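Local atomic coordinates of tannase (Fusobacterium nucleatum subsp. nucleatum ATCC 25586, PDB entry 6YQ4), a protein that acts as a tannase, probably hydrolysing the galloyl esters of gallotannins, and binds a magnesium ion. Residues R437-A442 / I465-A470; P208-E213 / L449-I454; I73-T78 / N158-N163; S178-D183 / R197-A202. All coordinates share one frame; numbering follows the deposited sequence.

Contact 1 of 4, residues R437-A442 / I465-A470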
loop_
_atom_site.group_PDB
_atom_site.type_symbol
_atom_site.label_atom_id
_atom_site.label_comp_id
_atom_site.label_asym_id
_atom_site.label_seq_id
_atom_site.Cartn_x
_atom_site.Cartn_y
_atom_site.Cartn_z
ATOM N N ARG A 437 5.830 4.763 8.190
ATOM C CA ARG A 437 7.035 4.436 7.437
ATOM C C ARG A 437 6.613 4.100 6.011
ATOM O O ARG A 437 5.787 3.203 5.793
ATOM C CB ARG A 437 7.810 3.279 8.081
ATOM C CG ARG A 437 9.201 3.085 7.494
ATOM C CD ARG A 437 9.772 1.791 7.968
ATOM N NE ARG A 437 11.184 1.605 7.634
ATOM C CZ ARG A 437 11.635 0.747 6.720
ATOM N NH1 ARG A 437 10.781 0.006 5.994
ATOM N NH2 ARG A 437 12.942 0.636 6.518
ATOM N N ILE A 438 7.175 4.824 5.050
ATOM C CA ILE A 438 6.755 4.789 3.657
ATOM C C ILE A 438 8.010 4.598 2.818
ATOM O O ILE A 438 9.025 5.267 3.051
ATOM C CB ILE A 438 6.004 6.079 3.262
ATOM C CG1 ILE A 438 4.669 6.196 3.989
ATOM C CG2 ILE A 438 5.744 6.150 1.797
ATOM C CD1 ILE A 438 4.055 7.592 3.854
ATOM N N ARG A 439 7.962 3.647 1.888
ATOM C CA ARG A 439 9.087 3.330 1.021
ATOM C C ARG A 439 8.575 3.276 -0.397
ATOM O O ARG A 439 7.556 2.630 -0.661
ATOM C CB ARG A 439 9.746 1.983 1.374
ATOM C CG ARG A 439 10.633 1.965 2.639
ATOM C CD ARG A 439 11.769 3.002 2.563
ATOM N NE ARG A 439 12.583 3.079 3.786
ATOM C CZ ARG A 439 12.331 3.896 4.814
ATOM N NH1 ARG A 439 11.279 4.716 4.791
ATOM N NH2 ARG A 439 13.141 3.912 5.866
ATOM N N HIS A 440 9.277 3.924 -1.315
ATOM C CA HIS A 440 8.992 3.736 -2.737
ATOM C C HIS A 440 10.313 3.747 -3.478
ATOM O O HIS A 440 11.039 4.741 -3.418
ATOM C CB HIS A 440 8.059 4.820 -3.280
ATOM C CG HIS A 440 7.702 4.627 -4.718
ATOM N ND1 HIS A 440 6.544 3.995 -5.120
ATOM C CD2 HIS A 440 8.368 4.952 -5.852
ATOM C CE1 HIS A 440 6.503 3.957 -6.440
ATOM N NE2 HIS A 440 7.598 4.532 -6.909
ATOM N N GLY A 441 10.621 2.660 -4.178
ATOM C CA GLY A 441 11.949 2.504 -4.747
ATOM C C GLY A 441 12.232 3.482 -5.879
ATOM O O GLY A 441 11.357 3.832 -6.675
ATOM N N ALA A 442 13.496 3.899 -5.965
ATOM C CA ALA A 442 13.922 4.893 -6.944
ATOM C C ALA A 442 13.765 4.430 -8.404
ATOM O O ALA A 442 13.734 5.281 -9.297
ATOM C CB ALA A 442 15.373 5.286 -6.640
ATOM N N ILE A 465 4.519 11.828 12.569
ATOM C CA ILE A 465 5.933 11.502 12.421
ATOM C C ILE A 465 6.056 10.527 11.251
ATOM O O ILE A 465 5.455 9.448 11.267
ATOM C CB ILE A 465 6.515 10.922 13.722
ATOM C CG1 ILE A 465 6.883 12.024 14.733
ATOM C CG2 ILE A 465 7.803 10.205 13.435
ATOM C CD1 ILE A 465 5.746 12.846 15.275
ATOM N N VAL A 466 6.825 10.914 10.229
ATOM C CA VAL A 466 6.871 10.234 8.947
ATOM C C VAL A 466 8.307 9.866 8.604
ATOM O O VAL A 466 9.180 10.733 8.578
ATOM C CB VAL A 466 6.275 11.113 7.837
ATOM C CG1 VAL A 466 6.539 10.502 6.478
ATOM C CG2 VAL A 466 4.772 11.317 8.063
ATOM N N ASN A 467 8.546 8.587 8.284
ATOM C CA ASN A 467 9.854 8.097 7.836
ATOM C C ASN A 467 9.714 7.631 6.381
ATOM O O ASN A 467 9.228 6.525 6.117
ATOM C CB ASN A 467 10.350 6.976 8.754
ATOM C CG ASN A 467 11.768 6.524 8.431
ATOM O OD1 ASN A 467 12.108 6.264 7.283
ATOM N ND2 ASN A 467 12.588 6.398 9.453
ATOM N N PHE A 468 10.175 8.476 5.444
ATOM C CA PHE A 468 9.988 8.326 4.005
ATOM C C PHE A 468 11.330 8.360 3.304
ATOM O O PHE A 468 12.192 9.181 3.630
ATOM C CB PHE A 468 9.100 9.423 3.437
ATOM C CG PHE A 468 8.955 9.389 1.917
ATOM C CD1 PHE A 468 8.433 8.290 1.276
ATOM C CD2 PHE A 468 9.293 10.486 1.150
ATOM C CE1 PHE A 468 8.273 8.270 -0.116
ATOM C CE2 PHE A 468 9.142 10.467 -0.258
ATOM C CZ PHE A 468 8.634 9.353 -0.885
ATOM N N ALA A 469 11.476 7.487 2.313
ATOM C CA ALA A 469 12.737 7.177 1.660
ATOM C C ALA A 469 12.435 6.489 0.332
ATOM O O ALA A 469 11.486 5.704 0.224
ATOM C CB ALA A 469 13.608 6.265 2.534
ATOM N N ALA A 470 13.258 6.783 -0.671
ATOM C CA ALA A 470 13.220 6.105 -1.969
ATOM C C ALA A 470 14.521 5.331 -2.108
ATOM O O ALA A 470 15.525 5.868 -2.591
ATOM C CB ALA A 470 13.037 7.094 -3.113
#
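Arg-437, Ile-438 and Arg-439 lie opposite Asn-467, Phe-468 and Ala-469 in two neighbouring parallel strands, whose axes diverge by 17°. The backbone pairing is carried by Ile-438 N on Asn-467 O (2.9 Å) and by His-440 N on Ala-469 O (3.2 Å), while the bond from Ala-469 N back to Ile-438 O is weak. On one face of the sheet Arg-439 does most of the work. Its chain bends at CG (chi2 -57°) and lays the guanidinium over the strands, where NH1 and NH2 grip a single atom, Asn-467 OD1, end-on; Arg-439 NH2 is 2.9 Å from Asn-467 OD1. Both nitrogens come from the same face of the amide, whose plane is turned 28° from the guanidinium. Arg-439 NH1 also donates to the backbone Ile-438 O at 2.9 Å, which helps fix the rotation of the group. Ala-469 CB lies 3.4 Å above the plane of the Arg-439 guanidinium and Arg-437 CZ 3.5 Å above it on the opposite face, both offset toward its rim. Two like charges this close would probably repel, and Arg-437 has a counter-charge in Asp-481. On the other face of the sheet, Ile-438 CG2 meets Phe-468 CD1 at 3.5 Å, oblique to the ring; Leu-455 of helix 450-461 packs on Ile-438, and Ile-306 of helix 298-316 on Phe-468. The chain leaves strand 435-439, passes through helix 450-461 and returns in strand 465-469 at the sheet edge, a beta-alpha-beta crossover as in alpha/beta hydrolases.

Contact 2 of 4, residues P208-E213 / L449-I454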
loop_
_atom_site.group_PDB
_atom_site.type_symbol
_atom_site.label_atom_id
_atom_site.label_comp_id
_atom_site.label_asym_id
_atom_site.label_seq_id
_atom_site.Cartn_x
_atom_site.Cartn_y
_atom_site.Cartn_z
ATOM N N PRO A 208 2.938 2.090 -1.809
ATOM C CA PRO A 208 1.470 2.059 -1.808
ATOM C C PRO A 208 0.913 2.507 -3.151
ATOM O O PRO A 208 1.332 3.520 -3.706
ATOM C CB PRO A 208 1.080 3.045 -0.696
ATOM C CG PRO A 208 2.284 3.929 -0.496
ATOM C CD PRO A 208 3.484 3.078 -0.856
ATOM N N ILE A 209 -0.047 1.748 -3.667
ATOM C CA ILE A 209 -0.774 2.152 -4.865
ATOM C C ILE A 209 -2.063 2.819 -4.407
ATOM O O ILE A 209 -3.117 2.167 -4.386
ATOM C CB ILE A 209 -1.059 0.947 -5.801
ATOM C CG1 ILE A 209 0.214 0.156 -6.125
ATOM C CG2 ILE A 209 -1.761 1.354 -7.098
ATOM C CD1 ILE A 209 1.302 0.951 -6.758
ATOM N N THR A 210 -1.989 4.104 -4.008
ATOM C CA THR A 210 -3.134 4.913 -3.543
ATOM C C THR A 210 -3.384 6.132 -4.413
ATOM O O THR A 210 -2.752 6.328 -5.459
ATOM C CB THR A 210 -2.980 5.497 -2.132
ATOM O OG1 THR A 210 -1.614 5.883 -1.863
ATOM C CG2 THR A 210 -3.586 4.645 -1.085
ATOM N N ASN A 211 -4.268 7.004 -3.897
ATOM C CA ASN A 211 -4.676 8.222 -4.590
ATOM C C ASN A 211 -5.078 7.916 -6.034
ATOM O O ASN A 211 -4.708 8.646 -6.965
ATOM C CB ASN A 211 -3.556 9.240 -4.544
ATOM C CG ASN A 211 -4.046 10.661 -4.557
ATOM O OD1 ASN A 211 -5.206 10.924 -4.867
ATOM N ND2 ASN A 211 -3.152 11.605 -4.177
ATOM N N LEU A 212 -5.853 6.829 -6.215
ATOM C CA LEU A 212 -6.016 6.225 -7.544
ATOM C C LEU A 212 -6.552 7.220 -8.568
ATOM O O LEU A 212 -6.027 7.324 -9.681
ATOM C CB LEU A 212 -6.927 5.001 -7.464
ATOM C CG LEU A 212 -6.219 3.900 -6.692
ATOM C CD1 LEU A 212 -7.112 2.703 -6.523
ATOM C CD2 LEU A 212 -4.931 3.563 -7.398
ATOM N N GLU A 213 -7.583 7.979 -8.205
ATOM C CA GLU A 213 -8.146 8.939 -9.146
ATOM C C GLU A 213 -7.177 10.070 -9.511
ATOM O O GLU A 213 -7.404 10.738 -10.528
ATOM C CB GLU A 213 -9.457 9.520 -8.577
ATOM C CG GLU A 213 -9.317 10.386 -7.324
ATOM C CD GLU A 213 -9.359 9.567 -6.052
ATOM O OE1 GLU A 213 -8.994 8.371 -6.143
ATOM O OE2 GLU A 213 -9.725 10.108 -4.967
ATOM N N LEU A 449 6.477 8.327 -8.280
ATOM C CA LEU A 449 7.026 8.703 -6.974
ATOM C C LEU A 449 6.321 9.933 -6.388
ATOM O O LEU A 449 6.360 10.153 -5.172
ATOM C CB LEU A 449 8.529 8.976 -7.097
ATOM C CG LEU A 449 9.295 9.440 -5.856
ATOM C CD1 LEU A 449 9.403 8.315 -4.837
ATOM C CD2 LEU A 449 10.669 9.923 -6.237
ATOM N N ALA A 450 5.656 10.718 -7.236
ATOM C CA ALA A 450 4.899 11.872 -6.774
ATOM C C ALA A 450 3.796 11.479 -5.802
ATOM O O ALA A 450 3.427 12.279 -4.937
ATOM C CB ALA A 450 4.314 12.609 -7.984
ATOM N N ILE A 451 3.269 10.260 -5.916
ATOM C CA ILE A 451 2.069 9.846 -5.189
ATOM C C ILE A 451 2.426 9.500 -3.745
ATOM O O ILE A 451 1.796 10.042 -2.824
ATOM C CB ILE A 451 1.350 8.668 -5.883
ATOM C CG1 ILE A 451 0.654 9.117 -7.166
ATOM C CG2 ILE A 451 0.303 8.054 -4.930
ATOM C CD1 ILE A 451 -0.696 9.823 -6.893
ATOM N N PRO A 452 3.381 8.597 -3.478
ATOM C CA PRO A 452 3.788 8.404 -2.079
ATOM C C PRO A 452 4.401 9.657 -1.463
ATOM O O PRO A 452 4.176 9.910 -0.269
ATOM C CB PRO A 452 4.804 7.240 -2.138
ATOM C CG PRO A 452 5.287 7.186 -3.579
ATOM C CD PRO A 452 4.082 7.657 -4.388
ATOM N N ALA A 453 5.151 10.453 -2.238
ATOM C CA ALA A 453 5.650 11.741 -1.727
ATOM C C ALA A 453 4.512 12.637 -1.254
ATOM O O ALA A 453 4.601 13.250 -0.174
ATOM C CB ALA A 453 6.457 12.489 -2.796
ATOM N N ILE A 454 3.440 12.748 -2.060
ATOM C CA ILE A 454 2.284 13.558 -1.662
ATOM C C ILE A 454 1.641 13.009 -0.391
ATOM O O ILE A 454 1.219 13.771 0.484
ATOM C CB ILE A 454 1.270 13.643 -2.811
ATOM C CG1 ILE A 454 1.724 14.654 -3.864
ATOM C CG2 ILE A 454 -0.139 13.939 -2.286
ATOM C CD1 ILE A 454 0.931 14.484 -5.157
HETATM O O HOH W 1 -0.842 10.545 -2.564
#
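Ile-451 points from the first turn of helix 450-461 toward Asn-211, and the two side chains meet at a slant, methyl against methylene. Ile-451 CD1 rests on Asn-211 CB at 3.7 Å. In the isoleucine CG1 lies beside the backbone N (chi1 -72°), which leaves CG2 anti to it and turns this second branch to Thr-210 O: Ile-451 CG2 is 3.5 Å from that oxygen, and the two methyls lie against consecutive residues of 208-213. Asn-211 has a left-handed backbone conformation just ahead of helix 212-223, and its CG is swung roughly anti to the backbone N (chi1 -150°), carrying the amide past Ile-451. From there ND2 donates to a water at 3.0 Å, and that water donates in turn to the backbone Ile-451 O at 2.7 Å. Ile-454 CG2 stands 4.3 Å from the same Asn-211 ND2. Pro-208 CG lies 4.5 Å from Pro-452 CB, a loose apolar contact. Ala-215 and Ala-218 of helix 212-223 also pack on Ile-451. Beyond the contact, Asn-211 OD1 is held by Asn-214 and Asn-422, and ND2 also bonds to Tyr-275 OH. No direct hydrogen bond joins the two segments: they meet through hydrocarbon, with a single water as the polar link. The buried amide is thus satisfied mainly by residues and water around it, which fix its orientation, while Ile-451 carries most of the direct contact, which is apolar.

Contact 3 of 4, residues I73-T78 / N158-N163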
loop_
_atom_site.group_PDB
_atom_site.type_symbol
_atom_site.label_atom_id
_atom_site.label_comp_id
_atom_site.label_asym_id
_atom_site.label_seq_id
_atom_site.Cartn_x
_atom_site.Cartn_y
_atom_site.Cartn_z
ATOM N N ILE A 73 1.694 -5.518 18.476
ATOM C CA ILE A 73 1.009 -6.486 17.630
ATOM C C ILE A 73 1.347 -6.131 16.192
ATOM O O ILE A 73 1.017 -5.032 15.719
ATOM C CB ILE A 73 -0.510 -6.500 17.892
ATOM C CG1 ILE A 73 -0.786 -6.946 19.333
ATOM C CG2 ILE A 73 -1.246 -7.441 16.921
ATOM C CD1 ILE A 73 -2.254 -7.077 19.670
ATOM N N PHE A 74 2.040 -7.049 15.510
ATOM C CA PHE A 74 2.437 -6.870 14.121
ATOM C C PHE A 74 1.312 -7.385 13.227
ATOM O O PHE A 74 0.926 -8.558 13.319
ATOM C CB PHE A 74 3.750 -7.602 13.843
ATOM C CG PHE A 74 4.278 -7.408 12.436
ATOM C CD1 PHE A 74 4.734 -6.158 12.015
ATOM C CD2 PHE A 74 4.329 -8.475 11.541
ATOM C CE1 PHE A 74 5.225 -5.971 10.724
ATOM C CE2 PHE A 74 4.817 -8.297 10.236
ATOM C CZ PHE A 74 5.261 -7.027 9.822
ATOM N N PHE A 75 0.815 -6.514 12.348
ATOM C CA PHE A 75 -0.420 -6.714 11.585
ATOM C C PHE A 75 -0.159 -6.694 10.071
ATOM O O PHE A 75 -0.545 -5.741 9.381
ATOM C CB PHE A 75 -1.410 -5.623 12.010
ATOM C CG PHE A 75 -2.826 -5.851 11.567
ATOM C CD1 PHE A 75 -3.641 -6.768 12.230
ATOM C CD2 PHE A 75 -3.365 -5.129 10.508
ATOM C CE1 PHE A 75 -4.962 -6.997 11.813
ATOM C CE2 PHE A 75 -4.692 -5.338 10.100
ATOM C CZ PHE A 75 -5.484 -6.272 10.752
ATOM N N PRO A 76 0.471 -7.739 9.515
ATOM C CA PRO A 76 0.681 -7.789 8.050
ATOM C C PRO A 76 -0.521 -8.305 7.259
ATOM O O PRO A 76 -1.145 -9.304 7.621
ATOM C CB PRO A 76 1.862 -8.761 7.897
ATOM C CG PRO A 76 1.685 -9.727 9.064
ATOM C CD PRO A 76 1.066 -8.910 10.200
ATOM N N ASN A 77 -0.822 -7.634 6.145
ATOM C CA ASN A 77 -1.771 -8.142 5.155
ATOM C C ASN A 77 -1.024 -8.559 3.891
ATOM O O ASN A 77 0.105 -8.130 3.652
ATOM C CB ASN A 77 -2.885 -7.113 4.845
ATOM C CG ASN A 77 -2.483 -6.064 3.807
ATOM O OD1 ASN A 77 -2.367 -6.378 2.626
ATOM N ND2 ASN A 77 -2.325 -4.785 4.243
ATOM N N THR A 78 -1.653 -9.427 3.091
ATOM C CA THR A 78 -0.986 -10.042 1.945
ATOM C C THR A 78 -1.547 -9.584 0.605
ATOM O O THR A 78 -1.234 -10.194 -0.430
ATOM C CB THR A 78 -1.046 -11.580 2.031
ATOM O OG1 THR A 78 -2.383 -12.052 1.804
ATOM C CG2 THR A 78 -0.554 -12.072 3.403
ATOM N N ASN A 158 -3.321 -1.571 21.782
ATOM C CA ASN A 158 -3.032 -0.161 21.564
ATOM C C ASN A 158 -1.760 0.058 20.782
ATOM O O ASN A 158 -1.371 1.215 20.578
ATOM C CB ASN A 158 -2.928 0.563 22.897
ATOM C CG ASN A 158 -4.199 0.493 23.670
ATOM O OD1 ASN A 158 -5.224 1.012 23.227
ATOM N ND2 ASN A 158 -4.162 -0.158 24.827
ATOM N N LYS A 159 -1.096 -1.019 20.359
ATOM C CA LYS A 159 0.155 -0.925 19.624
ATOM C C LYS A 159 0.132 -1.885 18.435
ATOM O O LYS A 159 0.937 -2.809 18.319
ATOM C CB LYS A 159 1.340 -1.168 20.553
ATOM C CG LYS A 159 1.494 -0.055 21.560
ATOM C CD LYS A 159 2.895 0.075 22.054
ATOM C CE LYS A 159 2.878 0.671 23.455
ATOM N NZ LYS A 159 3.829 1.803 23.558
ATOM N N ILE A 160 -0.817 -1.640 17.535
ATOM C CA ILE A 160 -0.949 -2.397 16.299
ATOM C C ILE A 160 -0.124 -1.701 15.224
ATOM O O ILE A 160 -0.364 -0.530 14.914
ATOM C CB ILE A 160 -2.423 -2.512 15.875
ATOM C CG1 ILE A 160 -3.199 -3.425 16.831
ATOM C CG2 ILE A 160 -2.529 -3.043 14.459
ATOM C CD1 ILE A 160 -4.700 -3.450 16.560
ATOM N N ILE A 161 0.837 -2.413 14.642
ATOM C CA ILE A 161 1.611 -1.889 13.518
ATOM C C ILE A 161 1.153 -2.612 12.263
ATOM O O ILE A 161 1.385 -3.819 12.105
ATOM C CB ILE A 161 3.124 -2.042 13.712
ATOM C CG1 ILE A 161 3.544 -1.466 15.069
ATOM C CG2 ILE A 161 3.884 -1.357 12.528
ATOM C CD1 ILE A 161 3.610 -2.490 16.182
ATOM N N SER A 162 0.516 -1.865 11.369
ATOM C CA SER A 162 0.115 -2.367 10.066
ATOM C C SER A 162 1.307 -2.459 9.123
ATOM O O SER A 162 2.203 -1.608 9.164
ATOM C CB SER A 162 -0.936 -1.434 9.475
ATOM O OG SER A 162 -1.643 -2.030 8.417
ATOM N N ASN A 163 1.302 -3.486 8.256
ATOM C CA ASN A 163 2.257 -3.621 7.155
ATOM C C ASN A 163 1.553 -4.118 5.884
ATOM O O ASN A 163 0.579 -4.871 5.936
ATOM C CB ASN A 163 3.405 -4.577 7.525
ATOM C CG ASN A 163 4.612 -4.436 6.599
ATOM O OD1 ASN A 163 5.001 -3.324 6.224
ATOM N ND2 ASN A 163 5.213 -5.570 6.225
HETATM O O HOH W 2 -2.290 -4.593 7.481
#
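Ile-73 N donates to Lys-159 O at 2.8 Å and opens a run of five backbone hydrogen bonds between two parallel strands at the heart of an alpha/beta-hydrolase sheet. The partners alternate in the usual parallel manner: Ile-161 N returns to Ile-73 O, Phe-75 N goes to Ile-161 O, Asn-163 N to Phe-75 O, and Asn-77 N closes the run on Asn-163 O at 3.1 Å. Outward from the backbone, one face carries Phe-74 and Asn-163. Phe-74 CG is anti to its backbone N (chi1 -177°), which brings CZ to 3.8 Å from Asn-163 CB, with ring and amide planes 38° apart. The amide is held from beyond, OD1 by Ser-204 and ND2 by Asp-479. On the other face Phe-75 and Ile-160 lie side by side, Phe-75 CB to Ile-160 CG2 at 3.7 Å, and Leu-146 of helix 134-148 touches both. Strand 160-163 runs straight into a probable nucleophile elbow around Ser-166, and Asn-77 ND2 reaches it by bonding to Gly-168 O, while Asn-77 OD1 accepts from Val-79 N. A water sits between the strand ends: it donates to Phe-75 O at 2.8 Å, accepts from Asn-77 ND2 at 3.2 Å, and is hydrogen-bonded to Ser-162 OG, which itself lies at the edge of the Phe-75 ring.

Contact 4 of 4, residues S178-D183 / R197-A202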
loop_
_atom_site.group_PDB
_atom_site.type_symbol
_atom_site.label_atom_id
_atom_site.label_comp_id
_atom_site.label_asym_id
_atom_site.label_seq_id
_atom_site.Cartn_x
_atom_site.Cartn_y
_atom_site.Cartn_z
ATOM N N SER A 178 -7.947 6.497 8.383
ATOM C CA SER A 178 -9.395 6.630 8.536
ATOM C C SER A 178 -9.937 6.000 9.821
ATOM O O SER A 178 -11.129 5.685 9.885
ATOM C CB SER A 178 -10.119 6.031 7.319
ATOM O OG SER A 178 -9.764 4.678 7.120
ATOM N N GLY A 179 -9.103 5.822 10.845
ATOM C CA GLY A 179 -9.531 5.172 12.064
ATOM C C GLY A 179 -10.861 5.674 12.591
ATOM O O GLY A 179 -11.005 6.852 12.945
ATOM N N ASN A 180 -11.855 4.789 12.606
ATOM C CA ASN A 180 -13.182 5.035 13.165
ATOM C C ASN A 180 -14.025 5.981 12.329
ATOM O O ASN A 180 -15.074 6.435 12.795
ATOM C CB ASN A 180 -13.097 5.548 14.604
ATOM C CG ASN A 180 -12.254 4.657 15.452
ATOM O OD1 ASN A 180 -12.505 3.466 15.542
ATOM N ND2 ASN A 180 -11.215 5.212 16.040
ATOM N N SER A 181 -13.627 6.262 11.097
ATOM C CA SER A 181 -14.483 7.056 10.237
ATOM C C SER A 181 -15.832 6.361 10.090
ATOM O O SER A 181 -15.912 5.132 9.957
ATOM C CB SER A 181 -13.840 7.263 8.865
ATOM O OG SER A 181 -14.854 7.518 7.904
ATOM N N GLN A 182 -16.898 7.160 10.122
ATOM C CA GLN A 182 -18.249 6.617 10.101
ATOM C C GLN A 182 -18.615 6.006 8.757
ATOM O O GLN A 182 -19.523 5.170 8.698
ATOM C CB GLN A 182 -19.243 7.716 10.460
ATOM C CG GLN A 182 -18.936 8.409 11.769
ATOM C CD GLN A 182 -19.894 8.019 12.872
ATOM O OE1 GLN A 182 -19.611 7.120 13.666
ATOM N NE2 GLN A 182 -21.044 8.692 12.928
ATOM N N ASP A 183 -17.932 6.404 7.682
ATOM C CA ASP A 183 -18.221 5.890 6.343
ATOM C C ASP A 183 -18.211 4.368 6.272
ATOM O O ASP A 183 -18.941 3.774 5.465
ATOM C CB ASP A 183 -17.188 6.425 5.359
ATOM C CG ASP A 183 -17.116 7.928 5.353
ATOM O OD1 ASP A 183 -17.794 8.561 6.197
ATOM O OD2 ASP A 183 -16.383 8.467 4.495
ATOM N N ARG A 197 -13.279 -0.638 17.916
ATOM C CA ARG A 197 -12.603 0.454 17.220
ATOM C C ARG A 197 -11.574 -0.122 16.256
ATOM O O ARG A 197 -11.184 -1.292 16.363
ATOM C CB ARG A 197 -11.934 1.422 18.197
ATOM C CG ARG A 197 -10.922 0.805 19.148
ATOM C CD ARG A 197 -10.439 1.875 20.117
ATOM N NE ARG A 197 -8.990 1.861 20.302
ATOM C CZ ARG A 197 -8.312 2.746 21.031
ATOM N NH1 ARG A 197 -8.963 3.713 21.664
ATOM N NH2 ARG A 197 -6.987 2.661 21.132
ATOM N N ASP A 198 -11.138 0.720 15.303
ATOM C CA ASP A 198 -10.236 0.265 14.252
ATOM C C ASP A 198 -9.037 1.185 14.019
ATOM O O ASP A 198 -8.286 0.976 13.054
ATOM C CB ASP A 198 -11.016 0.048 12.943
ATOM C CG ASP A 198 -11.850 1.255 12.547
ATOM O OD1 ASP A 198 -11.264 2.348 12.424
ATOM O OD2 ASP A 198 -13.081 1.107 12.336
ATOM N N ASP A 199 -8.799 2.171 14.883
ATOM C CA ASP A 199 -7.589 2.975 14.754
ATOM C C ASP A 199 -6.370 2.137 15.135
ATOM O O ASP A 199 -6.463 1.221 15.957
ATOM C CB ASP A 199 -7.681 4.226 15.627
ATOM C CG ASP A 199 -7.736 3.900 17.100
ATOM O OD1 ASP A 199 -8.714 3.246 17.525
ATOM O OD2 ASP A 199 -6.797 4.289 17.827
ATOM N N ILE A 200 -5.220 2.437 14.518
ATOM C CA ILE A 200 -4.016 1.644 14.741
ATOM C C ILE A 200 -2.878 2.537 15.228
ATOM O O ILE A 200 -2.965 3.761 15.217
ATOM C CB ILE A 200 -3.584 0.837 13.498
ATOM C CG1 ILE A 200 -3.281 1.743 12.320
ATOM C CG2 ILE A 200 -4.658 -0.142 13.101
ATOM C CD1 ILE A 200 -2.518 1.051 11.266
ATOM N N PHE A 201 -1.793 1.887 15.669
ATOM C CA PHE A 201 -0.701 2.620 16.295
ATOM C C PHE A 201 0.295 3.168 15.274
ATOM O O PHE A 201 0.788 4.289 15.434
ATOM C CB PHE A 201 0.010 1.737 17.324
ATOM C CG PHE A 201 1.168 2.423 18.024
ATOM C CD1 PHE A 201 0.951 3.346 19.036
ATOM C CD2 PHE A 201 2.478 2.155 17.640
ATOM C CE1 PHE A 201 2.037 3.995 19.683
ATOM C CE2 PHE A 201 3.551 2.784 18.255
ATOM C CZ PHE A 201 3.328 3.712 19.294
ATOM N N ALA A 202 0.601 2.414 14.221
ATOM C CA ALA A 202 1.593 2.860 13.255
ATOM C C ALA A 202 1.371 2.129 11.940
ATOM O O ALA A 202 0.864 1.012 11.918
ATOM C CB ALA A 202 3.019 2.625 13.766
HETATM O O HOH W 3 -13.509 2.859 10.539
#
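Asn-180 reaches across to Arg-197, Asp-198 and Asp-199 from the third position of a type II beta turn, Ser-178 to Ser-181. Its CB leads to CG set anti to the carbonyl carbon (chi1 -52°), which swings the amide over the facing chain; Asn-180 CG passes 3.9 Å from Asp-198 OD1. At the tip the two branches part. Asn-180 OD1 accepts from the backbone Asp-198 N at 3.1 Å, a nearly straight bond of 165°, and also touches Arg-197 CB at 3.4 Å. Asn-180 ND2 lies 3.5 Å from Asp-199 OD1, a proximity rather than a hydrogen bond, and near its CB. Asp-198 answers in kind: the two side chains run antiparallel to one another, amide and carboxylate planes 25° apart, and Asp-198 OD1 takes the backbone Asn-180 N on its syn side, in a bond modelled so short that its length is doubtful. The pairing is reciprocal, side-chain oxygen to backbone N-H in both directions. Beside them, the bare CA of Gly-179 comes to 4.0 Å from Asp-199 CA. Asp-198 OD2 has a second partner in Arg-144, a salt bridge to helix 134-148, which probably steadies the carboxylate. The arrangement ties together two loops of the alpha/beta fold: 178-183 follows helix 167-177 and leads to helix 185-191, whereas 197-202 comes after that helix and feeds strand 202-206, with Ile-200 resting on strand 160-163.

Contacts 3 and 1 belong to the same nine-stranded sheet, their centres 18 Å apart: contact 3 pairs strands 73-76 and 160-163, contact 1 pairs 435-439 with the edge strand 465-469, and strand 202-206 runs between the two pairs. Contact 4, 13 Å from contact 3, leads into that middle strand, and Phe-201 N bonds to Ile-160 O. Contact 2 lies 12 Å from contact 1 and touches it through His-440 and Pro-452. Along the chain contact 3 closes first and contact 4 follows; contacts 2 and 1 then interlock, since helix 450-461 links the strands of contact 1. Early and late chain segments thereby build one continuous alpha/beta core.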